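Local coordinates for protein HPT domain (Escherichia coli, PDB 2A0B) that acts as the histidine-containing phosphotransfer domain of the sensor kinase ArcB, passing on phosphoryl groups in the relay that activates the regulator ArcA, at residues P15-Y20 and E113-W118; G58-G63 and P91-N96. All coordinates share one frame; numbering follows the deposited sequence. Where two conformers were deposited one is given.

Contact 1. Residues P15-Y20 and E113-W118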
loop_
_atom_site.group_PDB
_atom_site.type_symbol
_atom_site.label_atom_id
_atom_site.label_comp_id
_atom_site.label_asym_id
_atom_site.label_seq_id
_atom_site.Cartn_x
_atom_site.Cartn_y
_atom_site.Cartn_z
ATOM N N PRO A 15 -8.044 8.541 11.010
ATOM C CA PRO A 15 -8.372 9.994 10.996
ATOM C C PRO A 15 -8.625 10.437 9.549
ATOM O O PRO A 15 -9.619 11.190 9.337
ATOM C CB PRO A 15 -7.151 10.675 11.560
ATOM C CG PRO A 15 -6.689 9.635 12.596
ATOM C CD PRO A 15 -6.794 8.355 11.790
ATOM N N MET A 16 -7.819 10.088 8.589
ATOM C CA MET A 16 -7.984 10.508 7.198
ATOM C C MET A 16 -9.271 9.921 6.662
ATOM O O MET A 16 -10.118 10.566 5.993
ATOM C CB MET A 16 -6.788 10.155 6.308
ATOM C CG MET A 16 -7.018 10.383 4.809
ATOM S SD MET A 16 -7.773 8.955 4.018
ATOM C CE MET A 16 -7.288 9.138 2.307
ATOM N N LEU A 17 -9.542 8.614 6.890
ATOM C CA LEU A 17 -10.732 7.983 6.378
ATOM C C LEU A 17 -12.001 8.598 6.984
ATOM O O LEU A 17 -12.981 8.672 6.208
ATOM C CB LEU A 17 -10.672 6.442 6.665
ATOM C CG LEU A 17 -9.627 5.821 5.737
ATOM C CD1 LEU A 17 -9.316 4.413 6.365
ATOM C CD2 LEU A 17 -10.070 5.579 4.309
ATOM N N GLU A 18 -11.987 8.948 8.251
ATOM C CA GLU A 18 -13.200 9.482 8.867
ATOM C C GLU A 18 -13.446 10.892 8.244
ATOM O O GLU A 18 -14.640 11.146 7.971
ATOM C CB GLU A 18 -13.076 9.558 10.366
ATOM C CG GLU A 18 -13.297 8.122 10.896
ATOM C CD GLU A 18 -13.443 8.017 12.395
ATOM O OE1 GLU A 18 -13.353 9.004 13.146
ATOM O OE2 GLU A 18 -13.700 6.860 12.839
ATOM N N GLN A 19 -12.351 11.612 8.056
ATOM C CA GLN A 19 -12.575 12.959 7.448
ATOM C C GLN A 19 -13.077 12.739 6.039
ATOM O O GLN A 19 -14.039 13.445 5.551
ATOM C CB GLN A 19 -11.245 13.693 7.444
ATOM C CG GLN A 19 -11.335 15.094 6.805
ATOM C CD GLN A 19 -9.967 15.740 6.718
ATOM O OE1 GLN A 19 -9.679 16.632 7.518
ATOM N NE2 GLN A 19 -9.123 15.388 5.782
ATOM N N TYR A 20 -12.533 11.834 5.246
ATOM C CA TYR A 20 -12.991 11.543 3.917
ATOM C C TYR A 20 -14.444 11.150 3.834
ATOM O O TYR A 20 -15.187 11.629 2.912
ATOM C CB TYR A 20 -12.109 10.469 3.271
ATOM C CG TYR A 20 -10.984 11.124 2.508
ATOM C CD1 TYR A 20 -10.248 12.185 3.035
ATOM C CD2 TYR A 20 -10.660 10.667 1.249
ATOM C CE1 TYR A 20 -9.213 12.782 2.333
ATOM C CE2 TYR A 20 -9.624 11.247 0.531
ATOM C CZ TYR A 20 -8.910 12.304 1.081
ATOM O OH TYR A 20 -7.891 12.853 0.316
ATOM N N GLU A 113 -9.008 -6.242 2.348
ATOM C CA GLU A 113 -10.228 -6.725 3.004
ATOM C C GLU A 113 -10.550 -6.066 4.288
ATOM O O GLU A 113 -11.684 -5.863 4.749
ATOM C CB GLU A 113 -10.025 -8.270 3.282
ATOM C CG GLU A 113 -9.998 -9.038 2.005
ATOM C CD GLU A 113 -9.537 -10.494 2.120
ATOM O OE1 GLU A 113 -8.970 -10.839 3.168
ATOM O OE2 GLU A 113 -9.744 -11.230 1.163
ATOM N N VAL A 114 -9.580 -5.658 5.157
ATOM C CA VAL A 114 -9.710 -4.931 6.366
ATOM C C VAL A 114 -10.318 -3.496 6.067
ATOM O O VAL A 114 -11.176 -3.158 6.834
ATOM C CB VAL A 114 -8.365 -4.786 7.117
ATOM C CG1 VAL A 114 -8.472 -3.883 8.304
ATOM C CG2 VAL A 114 -8.021 -6.221 7.646
ATOM N N LEU A 115 -9.836 -2.895 5.021
ATOM C CA LEU A 115 -10.439 -1.529 4.721
ATOM C C LEU A 115 -11.863 -1.719 4.240
ATOM O O LEU A 115 -12.708 -0.955 4.745
ATOM C CB LEU A 115 -9.504 -0.892 3.716
ATOM C CG LEU A 115 -10.105 0.453 3.125
ATOM C CD1 LEU A 115 -10.313 1.360 4.256
ATOM C CD2 LEU A 115 -9.129 0.903 2.038
ATOM N N LYS A 116 -12.133 -2.718 3.438
ATOM C CA LYS A 116 -13.539 -2.918 2.975
ATOM C C LYS A 116 -14.443 -3.092 4.159
ATOM O O LYS A 116 -15.547 -2.546 4.279
ATOM C CB LYS A 116 -13.695 -4.090 2.041
ATOM C CG LYS A 116 -13.222 -3.832 0.640
ATOM C CD LYS A 116 -13.247 -5.031 -0.256
ATOM C CE LYS A 116 -12.870 -4.751 -1.688
ATOM N NZ LYS A 116 -12.786 -6.013 -2.494
ATOM N N ALA A 117 -14.039 -3.912 5.158
ATOM C CA ALA A 117 -14.867 -4.137 6.313
ATOM C C ALA A 117 -15.086 -2.904 7.140
ATOM O O ALA A 117 -16.168 -2.654 7.654
ATOM C CB ALA A 117 -14.212 -5.286 7.124
ATOM N N TRP A 118 -14.070 -2.051 7.292
ATOM C CA TRP A 118 -14.136 -0.842 8.078
ATOM C C TRP A 118 -15.126 0.131 7.383
ATOM O O TRP A 118 -15.905 0.706 8.160
ATOM C CB TRP A 118 -12.723 -0.201 8.136
ATOM C CG TRP A 118 -12.738 0.983 9.059
ATOM C CD1 TRP A 118 -12.567 1.013 10.401
ATOM C CD2 TRP A 118 -13.032 2.347 8.662
ATOM N NE1 TRP A 118 -12.724 2.300 10.892
ATOM C CE2 TRP A 118 -13.000 3.116 9.815
ATOM C CE3 TRP A 118 -13.314 2.922 7.412
ATOM C CZ2 TRP A 118 -13.236 4.499 9.833
ATOM C CZ3 TRP A 118 -13.567 4.307 7.410
ATOM C CH2 TRP A 118 -13.495 5.033 8.581
#
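At one end of the four-helix bundle of this HPt domain, the short helix 14-23, near the N-terminus, lies against the C-terminal part of the last long helix, 93-122, and Leu17 and Glu18 meet Leu115 and Trp118. The local axes come no closer than 12.8 Å and are inclined at 43°, a separation at which backbones cannot touch and long side chains must span the interval. Trp118 supplies most of that reach. Its CG lies opposite the backbone N (chi1 -174°), which sends the six-membered half of the indole out to the neighbouring helix. There Leu17 CB packs obliquely against the ring, 3.7 Å from Trp118 CZ3, while the CD1 methyl of the same leucine hangs over one face near the rim. Leu17 CD1 also has a second neighbour, Leu115 CD1, at 3.8 Å; the two leucine side chains cross obliquely and meet methyl to methyl. Leu12, from the loop ahead of helix 14-23, touches all three apolar side chains, and Ile14 and Leu21 add to the surroundings of Trp118. With an alanine at Trp118, Leu17 CB and the aliphatic part of Glu18 would probably lose their partner, and a gap is likely to open between the helices. Toward solvent the chemistry becomes mixed. The Glu18 side chain crosses the direction of the Trp118 side chain at about a right angle, passing along the ring edge, its carboxylate tilted only 24° from the ring plane. Its methylene CG lies at the ring edge, in plane, 3.8 Å from Trp118 CZ2.

Contact 2. Residues G58-G63 and P91-N96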
loop_
_atom_site.group_PDB
_atom_site.type_symbol
_atom_site.label_atom_id
_atom_site.label_comp_id
_atom_site.label_asym_id
_atom_site.label_seq_id
_atom_site.Cartn_x
_atom_site.Cartn_y
_atom_site.Cartn_z
ATOM N N GLY A 58 14.492 0.802 -10.618
ATOM C CA GLY A 58 13.198 0.173 -10.921
ATOM C C GLY A 58 12.451 -0.131 -9.640
ATOM O O GLY A 58 11.252 0.100 -9.467
ATOM N N ILE A 59 13.153 -0.704 -8.622
ATOM C CA ILE A 59 12.539 -0.971 -7.351
ATOM C C ILE A 59 12.101 0.290 -6.634
ATOM O O ILE A 59 10.975 0.341 -6.122
ATOM C CB ILE A 59 13.519 -1.724 -6.376
ATOM C CG1 ILE A 59 13.891 -3.079 -6.989
ATOM C CG2 ILE A 59 12.943 -1.820 -4.975
ATOM C CD1 ILE A 59 15.077 -3.669 -6.174
ATOM N N VAL A 60 12.907 1.337 -6.600
ATOM C CA VAL A 60 12.568 2.562 -5.897
ATOM C C VAL A 60 11.385 3.234 -6.648
ATOM O O VAL A 60 10.550 3.769 -5.930
ATOM C CB VAL A 60 13.815 3.480 -5.881
ATOM C CG1 VAL A 60 13.480 4.897 -5.428
ATOM C CG2 VAL A 60 14.860 2.858 -4.934
ATOM N N GLU A 61 11.403 3.207 -7.951
ATOM C CA GLU A 61 10.311 3.875 -8.705
ATOM C C GLU A 61 8.960 3.215 -8.470
ATOM O O GLU A 61 7.949 3.867 -8.190
ATOM C CB GLU A 61 10.650 3.883 -10.200
ATOM C CG GLU A 61 11.224 5.224 -10.631
ATOM C CD GLU A 61 12.146 5.148 -11.830
ATOM O OE1 GLU A 61 12.050 4.164 -12.598
ATOM O OE2 GLU A 61 12.986 6.069 -12.005
ATOM N N GLU A 62 8.956 1.872 -8.417
ATOM C CA GLU A 62 7.702 1.143 -8.187
ATOM C C GLU A 62 7.291 1.293 -6.760
ATOM O O GLU A 62 6.080 1.398 -6.380
ATOM C CB GLU A 62 7.842 -0.318 -8.658
ATOM C CG GLU A 62 6.498 -0.969 -8.933
ATOM C CD GLU A 62 5.802 -0.412 -10.175
ATOM O OE1 GLU A 62 6.372 0.411 -10.910
ATOM O OE2 GLU A 62 4.651 -0.827 -10.394
ATOM N N GLY A 63 8.240 1.289 -5.781
ATOM C CA GLY A 63 7.908 1.546 -4.397
ATOM C C GLY A 63 7.139 2.919 -4.239
ATOM O O GLY A 63 6.229 2.999 -3.493
ATOM N N PRO A 91 20.101 2.480 6.187
ATOM C CA PRO A 91 21.169 1.455 6.380
ATOM C C PRO A 91 20.703 0.028 6.126
ATOM O O PRO A 91 21.470 -0.821 5.631
ATOM C CB PRO A 91 21.495 1.619 7.855
ATOM C CG PRO A 91 21.069 2.973 8.270
ATOM C CD PRO A 91 19.895 3.320 7.356
ATOM N N ALA A 92 19.469 -0.307 6.501
ATOM C CA ALA A 92 18.947 -1.671 6.318
ATOM C C ALA A 92 18.387 -1.976 4.956
ATOM O O ALA A 92 17.897 -3.035 4.606
ATOM C CB ALA A 92 17.862 -1.891 7.360
ATOM N N TRP A 93 18.351 -0.991 3.986
ATOM C CA TRP A 93 17.717 -1.220 2.712
ATOM C C TRP A 93 18.153 -2.421 1.914
ATOM O O TRP A 93 17.416 -3.264 1.461
ATOM C CB TRP A 93 17.786 0.083 1.811
ATOM C CG TRP A 93 16.950 0.024 0.567
ATOM C CD1 TRP A 93 15.617 0.475 0.499
ATOM C CD2 TRP A 93 17.259 -0.453 -0.714
ATOM N NE1 TRP A 93 15.203 0.292 -0.788
ATOM C CE2 TRP A 93 16.125 -0.274 -1.597
ATOM C CE3 TRP A 93 18.401 -1.023 -1.313
ATOM C CZ2 TRP A 93 16.170 -0.655 -2.914
ATOM C CZ3 TRP A 93 18.405 -1.392 -2.634
ATOM C CH2 TRP A 93 17.282 -1.236 -3.467
ATOM N N GLU A 94 19.505 -2.588 1.737
ATOM C CA GLU A 94 19.966 -3.722 0.957
ATOM C C GLU A 94 19.614 -5.066 1.675
ATOM O O GLU A 94 19.272 -5.974 0.911
ATOM C CB GLU A 94 21.512 -3.614 0.853
ATOM C CG GLU A 94 21.966 -2.607 -0.191
ATOM C CD GLU A 94 21.891 -3.056 -1.628
ATOM O OE1 GLU A 94 21.758 -4.260 -1.937
ATOM O OE2 GLU A 94 21.978 -2.205 -2.556
ATOM N N ASP A 95 19.679 -5.020 2.978
ATOM C CA ASP A 95 19.386 -6.293 3.693
ATOM C C ASP A 95 17.900 -6.664 3.646
ATOM O O ASP A 95 17.522 -7.816 3.720
ATOM C CB ASP A 95 19.693 -6.182 5.161
ATOM C CG ASP A 95 21.244 -6.300 5.499
ATOM O OD1 ASP A 95 21.877 -6.705 4.556
ATOM O OD2 ASP A 95 21.339 -5.766 6.603
ATOM N N ASN A 96 17.034 -5.614 3.658
ATOM C CA ASN A 96 15.626 -5.875 3.914
ATOM C C ASN A 96 14.694 -5.565 2.737
ATOM O O ASN A 96 13.556 -6.056 2.873
ATOM C CB ASN A 96 15.264 -4.931 5.081
ATOM C CG ASN A 96 15.748 -5.452 6.437
ATOM O OD1 ASN A 96 16.171 -6.613 6.412
ATOM N ND2 ASN A 96 15.625 -4.659 7.472
#
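Trp93, near the N-terminal end of helix 93-122, reaches across to Ile59 and Val60 of helix 56-72, an apolar contact between two members of the HPt four-helix bundle. It illustrates how one large aromatic can join helices whose backbones are well separated: the closest CA atoms, those of Val60 and Trp93, are 10.7 Å apart. Trp93 has the most surface buried here, and it gets its reach by holding CG anti to its own backbone N (chi1 -170°), so that the indole extends away from the helix with its benzene half leading. The carbon that does the touching is CZ2. Ile59 offers the shorter of its two branches: CG2 comes to 4.0 Å from Trp93 CZ2, while the longer CG1 branch lies beside the backbone N. Val60, next in sequence, uses CG2 as well, and this methyl lies 4.3 Å from Trp93 CZ2. The two methyls sit on opposite sides of the ring plane, and both approach obliquely, so the rim of the indole enters between consecutive side chains of one helix. No hydrogen bond crosses the contact. Further apolar side chains join in: Pro88 touches both Val60 and Trp93, while Trp100 and Val97, of helix 93-122 itself, touch Trp93 and Ile59 respectively. The side chain of Val60 is also about 6 Å from that of His64, the phosphorylation site further along helix 56-72, which places this apolar patch close to the phosphotransfer centre. The buried indole N-H is satisfied outside the contact and ties the ring to the end of helix 76-85: Trp93 NE1 is hydrogen-bonded to the backbone O of Ile85.

Both contacts use helix 93-122 and both rely on a tryptophan with an extended first torsion, yet they lie on opposite sides of the chain's centre, with centres about 28 Å apart and without touching. Contact 2 is buried and joins two helices of the bundle through hydrocarbon alone, near the histidine that is the phosphorylation site. Contact 1 is only partly buried: it joins helix 14-23 to the bundle, buries more surface, and grades from leucine methyls to a glutamate at the exposed margin. Along the chain contact 2 is nested inside the loop that contact 1 closes. The pair illustrates one principle, a long aromatic bridging widely spaced helices, in two different environments.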